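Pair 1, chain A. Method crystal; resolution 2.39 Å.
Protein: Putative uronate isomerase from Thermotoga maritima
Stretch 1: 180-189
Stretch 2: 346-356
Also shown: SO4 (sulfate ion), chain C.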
# COMPACT_ATOMS: atom_id res chain seq x y z
N HIS A 180 3.81 -4.83 9.80
CA HIS A 180 3.62 -3.41 10.08
C HIS A 180 4.39 -2.99 11.34
O HIS A 180 5.02 -1.93 11.36
CB HIS A 180 2.13 -3.07 10.22
CG HIS A 180 1.45 -2.83 8.91
ND1 HIS A 180 1.75 -1.75 8.09
CD2 HIS A 180 0.47 -3.52 8.26
CE1 HIS A 180 1.00 -1.79 7.01
NE2 HIS A 180 0.21 -2.86 7.09
N TRP A 181 4.36 -3.83 12.37
CA TRP A 181 5.07 -3.51 13.60
C TRP A 181 6.58 -3.60 13.43
O TRP A 181 7.32 -2.75 13.94
CB TRP A 181 4.60 -4.42 14.74
CG TRP A 181 5.11 -3.97 16.08
CD1 TRP A 181 5.98 -4.65 16.90
CD2 TRP A 181 4.80 -2.75 16.76
NE1 TRP A 181 6.22 -3.92 18.04
CE2 TRP A 181 5.50 -2.74 17.98
CE3 TRP A 181 3.97 -1.65 16.45
CZ2 TRP A 181 5.43 -1.68 18.90
CZ3 TRP A 181 3.90 -0.59 17.37
CH2 TRP A 181 4.62 -0.62 18.57
N ALA A 182 7.04 -4.64 12.73
CA ALA A 182 8.46 -4.79 12.40
C ALA A 182 8.95 -3.54 11.68
O ALA A 182 10.01 -3.00 12.00
CB ALA A 182 8.67 -6.03 11.51
N ALA A 183 8.15 -3.07 10.72
CA ALA A 183 8.50 -1.91 9.92
C ALA A 183 8.60 -0.64 10.75
O ALA A 183 9.54 0.14 10.61
CB ALA A 183 7.49 -1.71 8.77
N VAL A 184 7.62 -0.43 11.62
CA VAL A 184 7.58 0.81 12.38
C VAL A 184 8.71 0.91 13.43
O VAL A 184 9.14 2.02 13.80
CB VAL A 184 6.18 1.09 13.00
CG1 VAL A 184 6.04 0.36 14.35
CG2 VAL A 184 5.95 2.62 13.14
N LEU A 185 9.20 -0.23 13.90
CA LEU A 185 10.35 -0.24 14.80
C LEU A 185 11.59 0.34 14.10
O LEU A 185 12.32 1.13 14.69
CB LEU A 185 10.62 -1.65 15.32
CG LEU A 185 9.58 -2.22 16.30
CD1 LEU A 185 10.02 -3.60 16.77
CD2 LEU A 185 9.37 -1.28 17.50
N MSE A 186 11.81 -0.05 12.85
CA MSE A 186 12.83 0.62 12.04
C MSE A 186 12.40 2.07 11.76
O MSE A 186 13.18 3.01 11.92
CB MSE A 186 13.09 -0.15 10.72
CG MSE A 186 14.03 0.58 9.77
SE MSE A 186 14.63 -0.43 8.18
CE MSE A 186 15.92 -1.62 9.07
N GLY A 187 11.15 2.24 11.33
CA GLY A 187 10.61 3.58 11.17
C GLY A 187 10.75 4.12 9.76
O GLY A 187 11.75 3.88 9.08
N ILE A 188 9.73 4.87 9.34
CA ILE A 188 9.67 5.46 8.00
C ILE A 188 10.96 6.14 7.52
O ILE A 188 11.45 5.79 6.42
CB ILE A 188 8.45 6.41 7.85
CG1 ILE A 188 7.15 5.61 7.89
CG2 ILE A 188 8.57 7.27 6.59
CD1 ILE A 188 5.92 6.46 7.94
N PRO A 189 11.51 7.08 8.32
CA PRO A 189 12.71 7.80 7.82
C PRO A 189 13.81 6.86 7.32
O PRO A 189 14.37 7.14 6.26
CB PRO A 189 13.19 8.60 9.04
CG PRO A 189 11.93 8.82 9.86
CD PRO A 189 11.12 7.55 9.67
N ASN A 346 -4.39 -3.47 18.86
CA ASN A 346 -4.00 -3.87 17.52
C ASN A 346 -2.74 -3.15 16.99
O ASN A 346 -2.72 -1.92 16.88
CB ASN A 346 -5.16 -3.65 16.54
CG ASN A 346 -4.81 -4.08 15.13
OD1 ASN A 346 -4.22 -3.30 14.36
ND2 ASN A 346 -5.14 -5.33 14.79
N LYS A 347 -1.72 -3.92 16.63
CA LYS A 347 -0.43 -3.35 16.25
C LYS A 347 -0.39 -2.65 14.88
O LYS A 347 0.51 -1.82 14.64
CB LYS A 347 0.66 -4.41 16.38
CG LYS A 347 1.06 -4.65 17.83
CD LYS A 347 2.02 -5.81 17.97
CE LYS A 347 2.28 -6.12 19.44
NZ LYS A 347 3.45 -5.36 19.93
N ASN A 348 -1.34 -2.99 14.01
CA ASN A 348 -1.45 -2.34 12.70
C ASN A 348 -1.88 -0.88 12.91
O ASN A 348 -1.21 0.05 12.45
CB ASN A 348 -2.44 -3.11 11.80
CG ASN A 348 -2.34 -2.73 10.31
OD1 ASN A 348 -1.71 -1.72 9.93
ND2 ASN A 348 -2.96 -3.54 9.46
N VAL A 349 -2.99 -0.69 13.63
CA VAL A 349 -3.40 0.64 14.10
C VAL A 349 -2.27 1.36 14.87
O VAL A 349 -2.01 2.55 14.65
CB VAL A 349 -4.64 0.55 15.01
CG1 VAL A 349 -4.97 1.92 15.63
CG2 VAL A 349 -5.83 -0.01 14.23
N ALA A 350 -1.60 0.63 15.76
CA ALA A 350 -0.49 1.21 16.51
C ALA A 350 0.58 1.73 15.56
O ALA A 350 1.06 2.87 15.70
CB ALA A 350 0.10 0.19 17.50
N ALA A 351 0.96 0.90 14.59
CA ALA A 351 1.99 1.31 13.63
C ALA A 351 1.52 2.52 12.80
O ALA A 351 2.29 3.46 12.56
CB ALA A 351 2.38 0.12 12.72
N HIS A 352 0.25 2.50 12.39
CA HIS A 352 -0.32 3.56 11.55
C HIS A 352 -0.20 4.94 12.21
O HIS A 352 0.27 5.91 11.60
CB HIS A 352 -1.80 3.27 11.31
CG HIS A 352 -2.60 4.48 10.92
ND1 HIS A 352 -2.51 5.07 9.68
CD2 HIS A 352 -3.52 5.19 11.61
CE1 HIS A 352 -3.34 6.10 9.62
NE2 HIS A 352 -3.95 6.20 10.78
N VAL A 353 -0.63 4.99 13.45
CA VAL A 353 -0.61 6.20 14.27
C VAL A 353 0.82 6.80 14.39
O VAL A 353 1.02 7.99 14.17
CB VAL A 353 -1.29 5.87 15.63
CG1 VAL A 353 -0.52 6.44 16.80
CG2 VAL A 353 -2.76 6.30 15.60
N ILE A 354 1.82 5.97 14.69
CA ILE A 354 3.20 6.44 14.73
C ILE A 354 3.62 6.92 13.34
O ILE A 354 4.25 7.98 13.20
CB ILE A 354 4.15 5.31 15.14
CG1 ILE A 354 3.77 4.76 16.52
CG2 ILE A 354 5.61 5.81 15.12
CD1 ILE A 354 4.50 3.44 16.89
N ASN A 355 3.29 6.12 12.33
CA ASN A 355 3.61 6.46 10.95
C ASN A 355 3.13 7.86 10.55
O ASN A 355 3.89 8.66 9.98
CB ASN A 355 3.03 5.39 10.02
CG ASN A 355 3.90 4.14 9.96
OD1 ASN A 355 5.12 4.20 10.20
ND2 ASN A 355 3.29 2.99 9.62
N VAL A 356 1.87 8.16 10.87
CA VAL A 356 1.32 9.47 10.60
C VAL A 356 1.98 10.58 11.44
O VAL A 356 2.41 11.62 10.90
CB VAL A 356 -0.20 9.52 10.81
CG1 VAL A 356 -0.71 10.97 10.68
CG2 VAL A 356 -0.92 8.59 9.83
S SO4 C . -3.09 -2.37 5.13
O1 SO4 C . -1.80 -3.08 5.12
O2 SO4 C . -3.96 -2.94 4.09
O3 SO4 C . -3.70 -2.51 6.46
O4 SO4 C . -2.86 -0.94 4.86
O HOH W 1 4.53 0.17 9.43
O HOH W 2 7.43 5.16 11.35

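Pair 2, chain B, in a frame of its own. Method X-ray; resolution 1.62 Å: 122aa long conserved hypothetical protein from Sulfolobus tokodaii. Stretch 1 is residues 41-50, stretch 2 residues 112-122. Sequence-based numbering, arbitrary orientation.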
# COMPACT_ATOMS: atom_id res chain seq x y z
N ALA B 41 -3.84 6.15 0.80
CA ALA B 41 -3.30 7.39 0.21
C ALA B 41 -3.84 7.64 -1.19
O ALA B 41 -4.22 8.77 -1.39
CB ALA B 41 -1.77 7.21 0.14
N VAL B 42 -3.88 6.63 -2.03
CA VAL B 42 -4.36 6.81 -3.43
C VAL B 42 -5.84 7.07 -3.35
O VAL B 42 -6.29 7.97 -4.07
CB VAL B 42 -3.97 5.64 -4.25
CG1 VAL B 42 -4.64 5.72 -5.62
CG2 VAL B 42 -2.43 5.71 -4.44
N LYS B 43 -6.57 6.46 -2.40
CA LYS B 43 -8.03 6.87 -2.40
C LYS B 43 -8.22 8.31 -1.91
O LYS B 43 -9.25 9.04 -2.35
CB LYS B 43 -8.81 5.85 -1.48
CG LYS B 43 -9.15 4.65 -2.30
CD LYS B 43 -9.74 3.48 -1.60
CE LYS B 43 -10.31 2.47 -2.60
NZ LYS B 43 -10.46 1.12 -1.85
N GLY B 44 -7.35 8.78 -1.06
CA GLY B 44 -7.33 10.13 -0.60
C GLY B 44 -7.09 11.07 -1.81
O GLY B 44 -7.70 12.11 -1.94
N LEU B 45 -6.09 10.69 -2.60
CA LEU B 45 -5.79 11.53 -3.80
C LEU B 45 -6.98 11.55 -4.76
O LEU B 45 -7.33 12.62 -5.32
CB LEU B 45 -4.60 10.92 -4.55
CG LEU B 45 -4.20 11.63 -5.88
CD1 LEU B 45 -3.71 12.97 -5.55
CD2 LEU B 45 -3.21 10.71 -6.61
N LEU B 46 -7.57 10.41 -4.99
CA LEU B 46 -8.74 10.33 -5.98
C LEU B 46 -9.85 11.20 -5.46
O LEU B 46 -10.56 11.89 -6.27
CB LEU B 46 -9.21 8.94 -6.09
CG LEU B 46 -8.65 8.18 -7.28
CD1 LEU B 46 -7.23 8.60 -7.52
CD2 LEU B 46 -8.92 6.68 -7.09
N GLN B 47 -10.07 11.22 -4.14
CA GLN B 47 -11.11 12.09 -3.64
C GLN B 47 -10.79 13.52 -3.79
O GLN B 47 -11.70 14.34 -4.13
CB GLN B 47 -11.43 11.81 -2.12
CG GLN B 47 -12.73 12.47 -1.63
CD GLN B 47 -13.24 11.86 -0.28
OE1 GLN B 47 -13.28 10.62 -0.05
NE2 GLN B 47 -13.65 12.73 0.58
N PHE B 48 -9.52 13.91 -3.57
CA PHE B 48 -9.11 15.29 -3.67
C PHE B 48 -9.29 15.74 -5.11
O PHE B 48 -9.60 16.95 -5.35
CB PHE B 48 -7.64 15.42 -3.31
CG PHE B 48 -7.04 16.78 -3.54
CD1 PHE B 48 -7.14 17.84 -2.57
CD2 PHE B 48 -6.37 16.99 -4.75
CE1 PHE B 48 -6.56 19.12 -2.87
CE2 PHE B 48 -5.77 18.29 -5.07
CZ PHE B 48 -5.89 19.31 -4.11
N GLN B 49 -9.12 14.79 -6.04
CA GLN B 49 -9.16 15.10 -7.51
C GLN B 49 -10.58 15.07 -8.01
O GLN B 49 -10.84 15.45 -9.21
CB GLN B 49 -8.35 14.09 -8.31
CG GLN B 49 -6.84 14.12 -7.94
CD GLN B 49 -6.12 13.07 -8.72
OE1 GLN B 49 -6.59 11.94 -8.89
NE2 GLN B 49 -4.91 13.41 -9.18
N GLY B 50 -11.49 14.65 -7.09
CA GLY B 50 -12.91 14.47 -7.39
C GLY B 50 -13.06 13.44 -8.50
O GLY B 50 -14.06 13.50 -9.24
N ARG B 112 6.98 5.80 -0.65
CA ARG B 112 7.08 6.48 -2.00
C ARG B 112 5.71 6.89 -2.42
O ARG B 112 5.52 8.00 -2.88
CB ARG B 112 7.80 5.51 -2.99
CG ARG B 112 7.97 5.65 -4.52
CD ARG B 112 9.38 4.93 -4.51
NE ARG B 112 10.16 5.71 -5.12
CZ ARG B 112 10.61 6.86 -4.84
NH1 ARG B 112 10.33 7.98 -5.48
NH2 ARG B 112 11.48 6.76 -3.83
N ILE B 113 4.71 6.01 -2.33
CA ILE B 113 3.34 6.40 -2.76
C ILE B 113 2.70 7.41 -1.87
O ILE B 113 2.11 8.37 -2.41
CB ILE B 113 2.50 5.13 -2.94
CG1 ILE B 113 3.04 4.31 -4.07
CG2 ILE B 113 0.97 5.50 -3.12
CD1 ILE B 113 2.44 2.85 -4.20
N LEU B 114 2.84 7.33 -0.55
CA LEU B 114 2.28 8.28 0.35
C LEU B 114 2.89 9.66 0.13
O LEU B 114 2.15 10.64 0.10
CB LEU B 114 2.50 7.79 1.78
CG LEU B 114 2.17 8.84 2.90
CD1 LEU B 114 0.69 9.13 2.88
CD2 LEU B 114 2.53 8.22 4.28
N ASN B 115 4.20 9.71 -0.13
CA ASN B 115 4.81 11.08 -0.30
C ASN B 115 4.37 11.62 -1.64
O ASN B 115 4.24 12.91 -1.76
CB ASN B 115 6.34 11.00 -0.37
CG ASN B 115 6.99 10.71 0.88
OD1 ASN B 115 6.49 10.97 1.91
ND2 ASN B 115 8.28 10.23 0.77
N TRP B 116 4.24 10.76 -2.64
CA TRP B 116 3.86 11.25 -4.03
C TRP B 116 2.41 11.76 -3.94
O TRP B 116 2.06 12.81 -4.45
CB TRP B 116 4.05 10.11 -4.95
CG TRP B 116 3.48 10.37 -6.31
CD1 TRP B 116 4.09 11.12 -7.37
CD2 TRP B 116 2.24 9.91 -6.83
NE1 TRP B 116 3.26 11.09 -8.50
CE2 TRP B 116 2.14 10.35 -8.20
CE3 TRP B 116 1.21 9.13 -6.29
CZ2 TRP B 116 1.04 10.04 -9.03
CZ3 TRP B 116 0.13 8.83 -7.12
CH2 TRP B 116 0.05 9.29 -8.47
N VAL B 117 1.55 11.09 -3.17
CA VAL B 117 0.20 11.60 -3.03
C VAL B 117 0.23 12.90 -2.26
O VAL B 117 -0.47 13.85 -2.63
CB VAL B 117 -0.68 10.52 -2.21
CG1 VAL B 117 -1.99 11.21 -1.72
CG2 VAL B 117 -0.90 9.36 -3.06
N LYS B 118 0.98 13.03 -1.15
CA LYS B 118 0.96 14.24 -0.34
C LYS B 118 1.40 15.45 -1.21
O LYS B 118 0.83 16.56 -1.06
CB LYS B 118 1.78 14.03 0.90
CG LYS B 118 1.01 13.14 1.88
CD LYS B 118 1.89 12.85 3.07
CE LYS B 118 1.90 13.81 4.18
NZ LYS B 118 3.10 13.17 5.03
N GLY B 119 2.29 15.16 -2.12
CA GLY B 119 2.85 16.24 -2.93
C GLY B 119 1.78 16.83 -3.82
O GLY B 119 1.93 17.98 -4.37
N GLN B 120 0.74 16.09 -4.09
CA GLN B 120 -0.27 16.56 -5.02
C GLN B 120 -1.46 17.18 -4.41
O GLN B 120 -2.32 17.77 -5.12
CB GLN B 120 -0.74 15.40 -5.86
CG GLN B 120 0.33 14.82 -6.83
CD GLN B 120 -0.12 13.51 -7.40
OE1 GLN B 120 0.23 12.41 -6.84
NE2 GLN B 120 -0.85 13.53 -8.51
N ILE B 121 -1.56 17.07 -3.08
CA ILE B 121 -2.79 17.59 -2.42
C ILE B 121 -2.25 18.95 -2.05
O ILE B 121 -1.62 19.19 -1.01
CB ILE B 121 -3.17 16.55 -1.26
CG1 ILE B 121 -3.73 15.33 -1.89
CG2 ILE B 121 -4.21 17.14 -0.33
CD1 ILE B 121 -3.82 14.19 -0.65
N LYS B 122 -2.46 19.78 -3.10
CA LYS B 122 -2.01 21.18 -3.35
C LYS B 122 -0.47 21.24 -3.76
O LYS B 122 0.36 21.20 -2.80
CB LYS B 122 -2.29 22.04 -2.14
CG LYS B 122 -3.61 22.79 -2.26
CD LYS B 122 -4.82 21.87 -2.00
CE LYS B 122 -6.03 22.69 -1.43
NZ LYS B 122 -5.58 23.48 -0.22
OXT LYS B 122 -0.06 21.26 -4.98

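Both pairs set two helices side by side, running in roughly the same direction: the axes cross at 28° in pair 1 and 17° in pair 2, with closest approaches of 8.8 and 9.3 Å. Fourteen central residues superpose with an RMSD of 0.7 Å, and the two contacts bury similar areas, 541 and 518 Å². No hydrogen bond crosses directly in either pair, so side-chain packing carries the direct contact.

The central rule is a small or beta-branched residue facing a larger aliphatic one. Val A184 matches Leu B45, and Ala A351 matches Val B117. In pair 1, Val A184 CB lies 3.9 Å from Ala A351 CB; in pair 2, Leu B45 CB lies 3.9 Å from Val B117 CG1. Pair 2 thus fills the same site with more side chain on both helices, at a slightly wider axis spacing.

The flanking position, Trp A181 or Val B42, inverts the sizes. Trp A181 spreads its indole along the second helix, with CZ3 3.9 Å from Ala A350 CB and 4.1 Å from Ile A354 CD1. Over one face sits the ammonium of Lys A347, its NZ 3.9 Å from the centroid of the Trp A181 five-membered ring, a cation-pi contact. Where pair 1 has Lys A347 and Ala A350, pair 2 has Ile B113 and Trp B116. Now the indole comes from the second helix: Trp B116 CZ3 lies 3.9 Å from Leu B45 CD2, while the short Val B42 meets Ile B113 CG2 to CG2 at 3.7 Å.

The match of Asn A348 with Leu B114 shows the same space used for different chemistry, their side-chain centres only 0.2 Å apart. Leu B114 CD1 rests 4.2 Å from Ala B41 CB. Asn A348 instead places OD1 over a face of the His A180 ring, and both side chains donate to one sulfate, probably from the crystallisation liquor: His A180 NE2 to O1 at 2.8 Å and Asn A348 ND2 to O3 at 3.3 Å.

At the far end, Asn A355 overlays Ile B121. Asn A355 works through water: one water bridges His A180 O (2.9 Å) and Asn A355 ND2 (3.1 Å), another Ile A188 N (3.1 Å) and Asn A355 OD1 (2.8 Å). Ile B121 packs its side chain, CG2 lying 3.8 Å from Phe B48 CD1, while its backbone CA sits over the ring face, 4.0 Å from the centroid of the Phe B48 ring. Phe B48 overlays Gly A187, the first residue to leave helical phi/psi after the first helix, with positive phi; at that position pair 2 is still helical and gains an aromatic contact.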